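Local coordinates for protein MFP2b (Ascaris suum, PDB 2BJR) that probably enhances polymerization of the major sperm protein (MSP) that drives amoeboid motility of nematode sperm, and binds a zinc ion, at residues S236-M241 with H307-I312; D202-V207 with I244-G249; Y62-L67 with V149-G154. All blocks are in the same frame, centred on the assembly; numbering follows the deposited sequence.

Contact 1. Residues S236-M241 with H307-I312; sequences SGEPVM and HHKGNI
The imidazole of H307 is lined on both faces and at one edge. Over one face lies E238, whose CG sits 4.0 Å from the H307 ring centroid in a CH-pi contact, 29° off the ring normal. On the opposite face H308 ND1 stands 3.6 Å above the H307 ring plane, displaced toward the rim, and K309 CB lies in plane at the edge. G237 O approaches H307 CE1 obliquely at 3.1 Å, without a hydrogen bond. From CG the E238 chain runs extended, so that OE2 receives K309 NZ at 2.6 Å in a salt bridge; the ammonium comes from above the carboxylate plane, 28° out of it. OE1 is hydrogen-bonded to W257 NE1, so both oxygens have a partner. P239 CD rests 3.6 Å from H307 CB, while selenomethionine M241, bent at chi2, and I312 run past each other in opposite senses, with M241 CG 4.0 Å from I312 CG2. The type I turn H307-G310 lies against the start of strand 238-247, which pairs with 229-235 and 250-257. L232 of strand 229-235 touches P239 and M241. V240, M241 and I312 all touch K327 of strand 322-329, where the two seven-stranded sheets meet.

Contact 2. Residues D202-V207 with I244-G249; sequences DPWPTV and IWNDGG
W204 holds its CG anti to the backbone N (chi1 -166°), which carries the indole from the loop 202-207 onto the strand end at I244-N246. N246 adopts the same kind of first torsion, CG anti to its own N, and its amide lies almost flat on the indole, the two planes only 4° apart. N246 ND2 reaches W204 CG at 3.6 Å, and N246 CB makes a separate CH-pi contact over the face of the W204 six-membered ring, 3.7 Å from its centroid. On the opposite indole face, P205 CD stands 3.3 Å above the W204 plane, so the ring is clamped between amide and proline. Its far end runs obliquely over the strand backbone, with W204 CZ3 3.4 Å from W245 C. I244 places CG1 in the crowded position between N and the carbonyl carbon, and from there CD1 extends to W204 CH2 at 3.8 Å.

A backbone bond anchors the tryptophan: W204 N donates to G249 O at 2.9 Å with an angle of 159° at the hydrogen, although the donor lies above the carbonyl plane. N246 OD1 also receives a weak bond from G249 N, at 2.9 Å, tying the stacked amide to the turn. Y229 meets the indole in a T-shaped stack. Here a proline-flanked tryptophan loop packs against the tip of a beta-hairpin, strands 238-247 and 250-257 joined by a glycine-rich turn.

Contact 3. Residues Y62-L67 with V149-G154; sequences YNKSEL and VDEVSG
OE2 of E66 is the best-held polar atom, with two partners: a hydrogen bond with S59 OG and a long, weak ion pair with R48 NH2. The second oxygen, OE1, accepts G147 N, so this extended arm, with CG anti to the backbone N (chi1 175°), links strand 65-67 of the six-stranded sheet to the turn that leads into strand 148-153 of the four-stranded sheet.

Between the segments themselves the touch is made mainly by one methyl. V149 keeps CG1 anti to its backbone N, which leaves CG2 beside that nitrogen and directed at the K64-S65 peptide. V149 CG2 comes within 3.3 Å of S65 O and 3.6 Å of K64 C, pressing on the backbone of a type I' turn. That turn, Y62 to S65, is closed by S65 N to Y62 O at 2.8 Å and by Y62 N to S65 O at 3.0 Å. A water spans the gap, accepting from V149 N at 2.9 Å and donating weakly to K64 O at 3.3 Å.

The K64 chain bends at its last torsion (chi4 79°), bringing NZ to 4.3 Å from E151 OE2, which instead forms its salt bridge with R142 NH2. No direct hydrogen bond or salt bridge joins the segments; they meet at the surface through one methyl against backbone, a water bridge with one weak leg, and opposite charges beyond salt-bridge distance.

Contacts 1 and 2 share strand 238-247, contact 1 at its start and contact 2 at its far end; their centres are about 25 Å apart, and they meet only through the continuity of the chain. Both fall in the second cytosolic motility protein range, whereas contact 3 belongs to the first. Contact 3 does not touch the others: its nearest atoms are about 13 Å from those of contact 1 and about 25 Å from those of contact 2, which lies across the chain's centre with the two contact centres about 41 Å apart. All three lie away from the zinc site formed by H86, C174, C176 and C179.

Contact 1. Residues S236-M241 with H307-I312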
loop_
_atom_site.group_PDB
_atom_site.type_symbol
_atom_site.label_atom_id
_atom_site.label_comp_id
_atom_site.label_asym_id
_atom_site.label_seq_id
_atom_site.Cartn_x
_atom_site.Cartn_y
_atom_site.Cartn_z
ATOM N N SER A 236 5.592 -5.108 13.733
ATOM C CA SER A 236 5.895 -3.958 14.570
ATOM C C SER A 236 6.159 -2.667 13.848
ATOM O O SER A 236 7.111 -1.989 14.172
ATOM C CB SER A 236 7.102 -4.276 15.445
ATOM O OG SER A 236 6.885 -5.459 16.194
ATOM N N GLY A 237 5.344 -2.317 12.849
ATOM C CA GLY A 237 5.546 -1.121 12.089
ATOM C C GLY A 237 6.702 -1.179 11.097
ATOM O O GLY A 237 6.940 -0.228 10.395
ATOM N N GLU A 238 7.368 -2.319 11.001
ATOM C CA GLU A 238 8.488 -2.477 10.067
ATOM C C GLU A 238 8.065 -3.211 8.772
ATOM O O GLU A 238 7.428 -4.269 8.840
ATOM C CB GLU A 238 9.595 -3.282 10.698
ATOM C CG GLU A 238 10.196 -2.596 11.920
ATOM C CD GLU A 238 11.322 -3.358 12.584
ATOM O OE1 GLU A 238 12.085 -4.105 11.917
ATOM O OE2 GLU A 238 11.485 -3.128 13.815
ATOM N N PRO A 239 8.458 -2.695 7.619
ATOM C CA PRO A 239 8.163 -3.365 6.342
ATOM C C PRO A 239 9.011 -4.592 6.129
ATOM O O PRO A 239 10.225 -4.590 6.411
ATOM C CB PRO A 239 8.474 -2.287 5.315
ATOM C CG PRO A 239 9.541 -1.467 5.936
ATOM C CD PRO A 239 9.236 -1.465 7.397
ATOM N N VAL A 240 8.369 -5.690 5.734
ATOM C CA VAL A 240 9.019 -6.963 5.504
ATOM C C VAL A 240 8.684 -7.435 4.089
ATOM O O VAL A 240 7.527 -7.757 3.793
ATOM C CB VAL A 240 8.500 -8.007 6.481
ATOM C CG1 VAL A 240 9.294 -9.302 6.405
ATOM C CG2 VAL A 240 8.524 -7.421 7.889
HETATM N N MSE A 241 9.708 -7.487 3.236
HETATM C CA MSE A 241 9.530 -8.098 1.931
HETATM C C MSE A 241 9.727 -9.599 2.060
HETATM O O MSE A 241 10.499 -10.105 2.834
HETATM C CB MSE A 241 10.475 -7.557 0.864
HETATM C CG MSE A 241 10.354 -6.134 0.590
HETATM SE SE MSE A 241 8.761 -5.639 -0.352
HETATM C CE MSE A 241 9.218 -3.784 -0.447
ATOM N N HIS A 307 11.651 3.062 6.157
ATOM C CA HIS A 307 11.414 2.960 7.574
ATOM C C HIS A 307 12.637 3.523 8.300
ATOM O O HIS A 307 13.768 3.496 7.781
ATOM C CB HIS A 307 11.188 1.500 7.962
ATOM C CG HIS A 307 10.866 1.307 9.400
ATOM N ND1 HIS A 307 9.579 1.383 9.902
ATOM C CD2 HIS A 307 11.666 1.067 10.456
ATOM C CE1 HIS A 307 9.610 1.173 11.203
ATOM N NE2 HIS A 307 10.863 0.994 11.571
ATOM N N HIS A 308 12.451 4.005 9.522
ATOM C CA HIS A 308 13.581 4.654 10.210
ATOM C C HIS A 308 14.700 3.691 10.563
ATOM O O HIS A 308 15.837 4.094 10.720
ATOM C CB HIS A 308 13.111 5.451 11.441
ATOM C CG HIS A 308 12.546 4.602 12.530
ATOM N ND1 HIS A 308 11.193 4.442 12.713
ATOM C CD2 HIS A 308 13.146 3.852 13.483
ATOM C CE1 HIS A 308 10.980 3.640 13.739
ATOM N NE2 HIS A 308 12.148 3.269 14.226
ATOM N N LYS A 309 14.408 2.414 10.712
ATOM C CA LYS A 309 15.450 1.400 10.965
ATOM C C LYS A 309 16.185 0.899 9.703
ATOM O O LYS A 309 17.042 0.041 9.801
ATOM C CB LYS A 309 14.866 0.183 11.651
ATOM C CG LYS A 309 14.413 0.392 13.112
ATOM C CD LYS A 309 14.551 -0.960 13.826
ATOM C CE LYS A 309 13.587 -1.169 14.953
ATOM N NZ LYS A 309 13.588 -2.648 15.350
ATOM N N GLY A 310 15.834 1.394 8.530
ATOM C CA GLY A 310 16.405 0.876 7.299
ATOM C C GLY A 310 15.324 0.690 6.246
ATOM O O GLY A 310 14.237 0.208 6.561
ATOM N N ASN A 311 15.618 1.056 5.008
ATOM C CA ASN A 311 14.684 0.902 3.908
ATOM C C ASN A 311 14.823 -0.472 3.312
ATOM O O ASN A 311 15.921 -0.978 3.151
ATOM C CB ASN A 311 14.936 1.985 2.884
ATOM C CG ASN A 311 14.998 3.365 3.543
ATOM O OD1 ASN A 311 14.255 3.630 4.517
ATOM N ND2 ASN A 311 15.911 4.211 3.073
ATOM N N ILE A 312 13.700 -1.117 3.036
ATOM C CA ILE A 312 13.721 -2.527 2.693
ATOM C C ILE A 312 13.337 -2.756 1.240
ATOM O O ILE A 312 12.363 -2.192 0.765
ATOM C CB ILE A 312 12.785 -3.261 3.647
ATOM C CG1 ILE A 312 13.148 -2.970 5.117
ATOM C CG2 ILE A 312 12.849 -4.738 3.406
ATOM C CD1 ILE A 312 14.537 -3.441 5.547
#

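Contact 2. Residues D202-V207 with I244-G249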
loop_
_atom_site.group_PDB
_atom_site.type_symbol
_atom_site.label_atom_id
_atom_site.label_comp_id
_atom_site.label_asym_id
_atom_site.label_seq_id
_atom_site.Cartn_x
_atom_site.Cartn_y
_atom_site.Cartn_z
ATOM N N ASP A 202 -6.557 -16.147 0.063
ATOM C CA ASP A 202 -7.448 -15.672 -0.991
ATOM C C ASP A 202 -7.028 -16.394 -2.281
ATOM O O ASP A 202 -5.886 -16.867 -2.391
ATOM C CB ASP A 202 -7.248 -14.181 -1.297
ATOM C CG ASP A 202 -7.971 -13.219 -0.340
ATOM O OD1 ASP A 202 -8.824 -13.669 0.482
ATOM O OD2 ASP A 202 -7.756 -11.942 -0.442
ATOM N N PRO A 203 -7.918 -16.433 -3.276
ATOM C CA PRO A 203 -7.553 -16.949 -4.595
ATOM C C PRO A 203 -6.438 -16.136 -5.222
ATOM O O PRO A 203 -6.371 -14.925 -4.979
ATOM C CB PRO A 203 -8.853 -16.797 -5.407
ATOM C CG PRO A 203 -9.954 -16.809 -4.393
ATOM C CD PRO A 203 -9.341 -16.023 -3.225
ATOM N N TRP A 204 -5.604 -16.783 -6.039
ATOM C CA TRP A 204 -4.494 -16.136 -6.741
ATOM C C TRP A 204 -5.026 -14.922 -7.524
ATOM O O TRP A 204 -6.134 -14.993 -8.045
ATOM C CB TRP A 204 -3.817 -17.135 -7.691
ATOM C CG TRP A 204 -2.508 -16.679 -8.174
ATOM C CD1 TRP A 204 -2.187 -16.252 -9.423
ATOM C CD2 TRP A 204 -1.320 -16.561 -7.392
ATOM N NE1 TRP A 204 -0.869 -15.872 -9.467
ATOM C CE2 TRP A 204 -0.308 -16.065 -8.236
ATOM C CE3 TRP A 204 -1.006 -16.844 -6.070
ATOM C CZ2 TRP A 204 0.976 -15.850 -7.804
ATOM C CZ3 TRP A 204 0.250 -16.623 -5.636
ATOM C CH2 TRP A 204 1.252 -16.147 -6.503
ATOM N N PRO A 205 -4.281 -13.817 -7.562
ATOM C CA PRO A 205 -4.731 -12.590 -8.233
ATOM C C PRO A 205 -5.078 -12.750 -9.723
ATOM O O PRO A 205 -4.381 -13.425 -10.471
ATOM C CB PRO A 205 -3.527 -11.665 -8.124
ATOM C CG PRO A 205 -2.794 -12.113 -6.982
ATOM C CD PRO A 205 -2.946 -13.635 -6.961
ATOM N N THR A 206 -6.163 -12.091 -10.116
ATOM C CA THR A 206 -6.629 -12.004 -11.517
ATOM C C THR A 206 -6.577 -10.561 -12.042
ATOM O O THR A 206 -6.711 -10.327 -13.231
ATOM C CB THR A 206 -8.096 -12.514 -11.593
ATOM O OG1 THR A 206 -8.942 -11.702 -10.759
ATOM C CG2 THR A 206 -8.248 -13.895 -10.990
ATOM N N VAL A 207 -6.360 -9.596 -11.149
ATOM C CA VAL A 207 -6.542 -8.165 -11.440
ATOM C C VAL A 207 -5.219 -7.518 -11.868
ATOM O O VAL A 207 -5.168 -6.308 -12.274
ATOM C CB VAL A 207 -7.154 -7.418 -10.201
ATOM C CG1 VAL A 207 -8.055 -8.324 -9.405
ATOM C CG2 VAL A 207 -6.117 -6.943 -9.274
ATOM N N ILE A 244 5.528 -14.867 -2.058
ATOM C CA ILE A 244 4.314 -15.656 -2.226
ATOM C C ILE A 244 4.437 -16.668 -3.360
ATOM O O ILE A 244 5.288 -16.535 -4.236
ATOM C CB ILE A 244 3.076 -14.819 -2.428
ATOM C CG1 ILE A 244 3.222 -13.938 -3.659
ATOM C CG2 ILE A 244 2.791 -13.996 -1.177
ATOM C CD1 ILE A 244 1.919 -13.297 -4.148
ATOM N N TRP A 245 3.611 -17.724 -3.280
ATOM C CA TRP A 245 3.496 -18.689 -4.377
ATOM C C TRP A 245 2.065 -19.179 -4.392
ATOM O O TRP A 245 1.318 -19.023 -3.408
ATOM C CB TRP A 245 4.454 -19.849 -4.197
ATOM C CG TRP A 245 4.247 -20.642 -2.946
ATOM C CD1 TRP A 245 3.609 -21.852 -2.848
ATOM C CD2 TRP A 245 4.692 -20.323 -1.620
ATOM N NE1 TRP A 245 3.627 -22.296 -1.547
ATOM C CE2 TRP A 245 4.288 -21.385 -0.771
ATOM C CE3 TRP A 245 5.390 -19.250 -1.053
ATOM C CZ2 TRP A 245 4.543 -21.394 0.614
ATOM C CZ3 TRP A 245 5.636 -19.255 0.314
ATOM C CH2 TRP A 245 5.239 -20.337 1.136
ATOM N N ASN A 246 1.700 -19.769 -5.523
ATOM C CA ASN A 246 0.352 -20.215 -5.769
ATOM C C ASN A 246 0.265 -21.659 -5.259
ATOM O O ASN A 246 0.884 -22.556 -5.802
ATOM C CB ASN A 246 0.035 -20.065 -7.235
ATOM C CG ASN A 246 -1.410 -20.469 -7.584
ATOM O OD1 ASN A 246 -2.144 -20.971 -6.740
ATOM N ND2 ASN A 246 -1.815 -20.199 -8.806
ATOM N N ASP A 247 -0.468 -21.835 -4.171
ATOM C CA ASP A 247 -0.651 -23.138 -3.535
ATOM C C ASP A 247 -2.095 -23.599 -3.783
ATOM O O ASP A 247 -3.058 -23.230 -3.084
ATOM C CB ASP A 247 -0.301 -23.053 -2.054
ATOM C CG ASP A 247 -0.517 -24.365 -1.311
ATOM O OD1 ASP A 247 -0.584 -25.453 -1.931
ATOM O OD2 ASP A 247 -0.614 -24.375 -0.077
ATOM N N GLY A 248 -2.254 -24.413 -4.804
ATOM C CA GLY A 248 -3.556 -24.950 -5.134
ATOM C C GLY A 248 -4.618 -23.928 -5.488
ATOM O O GLY A 248 -5.762 -24.103 -5.136
ATOM N N GLY A 249 -4.212 -22.841 -6.142
ATOM C CA GLY A 249 -5.078 -21.741 -6.529
ATOM C C GLY A 249 -5.188 -20.608 -5.498
ATOM O O GLY A 249 -5.857 -19.617 -5.763
#

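Contact 3. Residues Y62-L67 with V149-G154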
loop_
_atom_site.group_PDB
_atom_site.type_symbol
_atom_site.label_atom_id
_atom_site.label_comp_id
_atom_site.label_asym_id
_atom_site.label_seq_id
_atom_site.Cartn_x
_atom_site.Cartn_y
_atom_site.Cartn_z
ATOM N N TYR A 62 -10.418 11.708 19.194
ATOM C CA TYR A 62 -11.652 11.924 19.958
ATOM C C TYR A 62 -11.319 12.360 21.379
ATOM O O TYR A 62 -10.437 11.783 21.990
ATOM C CB TYR A 62 -12.421 10.637 20.019
ATOM C CG TYR A 62 -13.693 10.717 20.820
ATOM C CD1 TYR A 62 -14.778 11.464 20.372
ATOM C CD2 TYR A 62 -13.791 10.073 22.060
ATOM C CE1 TYR A 62 -15.973 11.552 21.142
ATOM C CE2 TYR A 62 -14.948 10.154 22.829
ATOM C CZ TYR A 62 -16.029 10.896 22.368
ATOM O OH TYR A 62 -17.172 10.926 23.137
ATOM N N ASN A 63 -12.111 13.281 21.941
ATOM C CA ASN A 63 -11.928 13.696 23.347
ATOM C C ASN A 63 -10.451 14.120 23.477
ATOM O O ASN A 63 -9.794 13.775 24.490
ATOM C CB ASN A 63 -12.308 12.525 24.284
ATOM C CG ASN A 63 -12.413 12.898 25.790
ATOM O OD1 ASN A 63 -12.453 14.067 26.188
ATOM N ND2 ASN A 63 -12.467 11.852 26.626
ATOM N N LYS A 64 -9.940 14.835 22.447
ATOM C CA LYS A 64 -8.548 15.274 22.384
ATOM C C LYS A 64 -7.500 14.146 22.649
ATOM O O LYS A 64 -6.376 14.403 23.066
ATOM C CB LYS A 64 -8.329 16.408 23.390
ATOM C CG LYS A 64 -7.189 17.289 23.062
ATOM C CD LYS A 64 -7.179 18.630 23.845
ATOM C CE LYS A 64 -6.451 19.718 23.016
ATOM N NZ LYS A 64 -7.309 20.335 21.899
ATOM N N SER A 65 -7.861 12.911 22.374
ATOM C CA SER A 65 -6.982 11.800 22.630
ATOM C C SER A 65 -6.884 10.983 21.374
ATOM O O SER A 65 -7.742 11.085 20.498
ATOM C CB SER A 65 -7.543 10.938 23.758
ATOM O OG SER A 65 -7.575 11.734 24.952
ATOM N N GLU A 66 -5.842 10.182 21.283
ATOM C CA GLU A 66 -5.764 9.214 20.201
ATOM C C GLU A 66 -6.373 7.900 20.664
ATOM O O GLU A 66 -5.907 7.299 21.642
ATOM C CB GLU A 66 -4.311 9.006 19.787
ATOM C CG GLU A 66 -4.205 7.894 18.744
ATOM C CD GLU A 66 -2.773 7.625 18.302
ATOM O OE1 GLU A 66 -1.853 7.593 19.194
ATOM O OE2 GLU A 66 -2.589 7.405 17.093
ATOM N N LEU A 67 -7.425 7.443 20.002
ATOM C CA LEU A 67 -8.037 6.163 20.347
ATOM C C LEU A 67 -7.578 5.116 19.342
ATOM O O LEU A 67 -7.747 5.301 18.124
ATOM C CB LEU A 67 -9.544 6.243 20.240
ATOM C CG LEU A 67 -10.391 7.245 21.057
ATOM C CD1 LEU A 67 -11.776 6.637 21.368
ATOM C CD2 LEU A 67 -9.736 7.706 22.304
ATOM N N VAL A 149 -3.643 14.716 19.529
ATOM C CA VAL A 149 -4.464 15.138 18.400
ATOM C C VAL A 149 -4.004 16.504 17.861
ATOM O O VAL A 149 -3.855 17.447 18.628
ATOM C CB VAL A 149 -5.939 15.209 18.802
ATOM C CG1 VAL A 149 -6.766 15.765 17.631
ATOM C CG2 VAL A 149 -6.417 13.821 19.237
ATOM N N ASP A 150 -3.730 16.610 16.564
ATOM C CA ASP A 150 -3.507 17.917 15.943
ATOM C C ASP A 150 -4.823 18.502 15.533
ATOM O O ASP A 150 -5.736 17.766 15.157
ATOM C CB ASP A 150 -2.685 17.843 14.660
ATOM C CG ASP A 150 -1.421 17.117 14.816
ATOM O OD1 ASP A 150 -0.721 17.218 15.881
ATOM O OD2 ASP A 150 -1.051 16.390 13.858
ATOM N N GLU A 151 -4.937 19.825 15.603
ATOM C CA GLU A 151 -6.043 20.532 15.008
ATOM C C GLU A 151 -5.503 21.616 14.115
ATOM O O GLU A 151 -4.696 22.427 14.550
ATOM C CB GLU A 151 -6.935 21.212 16.052
ATOM C CG GLU A 151 -7.469 20.318 17.148
ATOM C CD GLU A 151 -8.704 20.920 17.819
ATOM O OE1 GLU A 151 -8.858 22.164 17.879
ATOM O OE2 GLU A 151 -9.554 20.117 18.241
ATOM N N VAL A 152 -5.973 21.639 12.879
ATOM C CA VAL A 152 -5.501 22.568 11.880
ATOM C C VAL A 152 -6.715 23.136 11.159
ATOM O O VAL A 152 -7.669 22.426 10.873
ATOM C CB VAL A 152 -4.520 21.887 10.908
ATOM C CG1 VAL A 152 -3.977 22.881 9.912
ATOM C CG2 VAL A 152 -3.377 21.290 11.699
ATOM N N SER A 153 -6.690 24.430 10.901
ATOM C CA SER A 153 -7.748 25.048 10.121
ATOM C C SER A 153 -7.226 26.183 9.272
ATOM O O SER A 153 -6.030 26.523 9.319
ATOM C CB SER A 153 -8.850 25.548 11.060
ATOM O OG SER A 153 -8.328 26.610 11.836
ATOM N N GLY A 154 -8.113 26.748 8.459
ATOM C CA GLY A 154 -7.767 27.870 7.617
ATOM C C GLY A 154 -6.897 27.488 6.453
ATOM O O GLY A 154 -6.999 26.372 5.910
HETATM O O HOH W 1 -3.715 16.144 22.024
#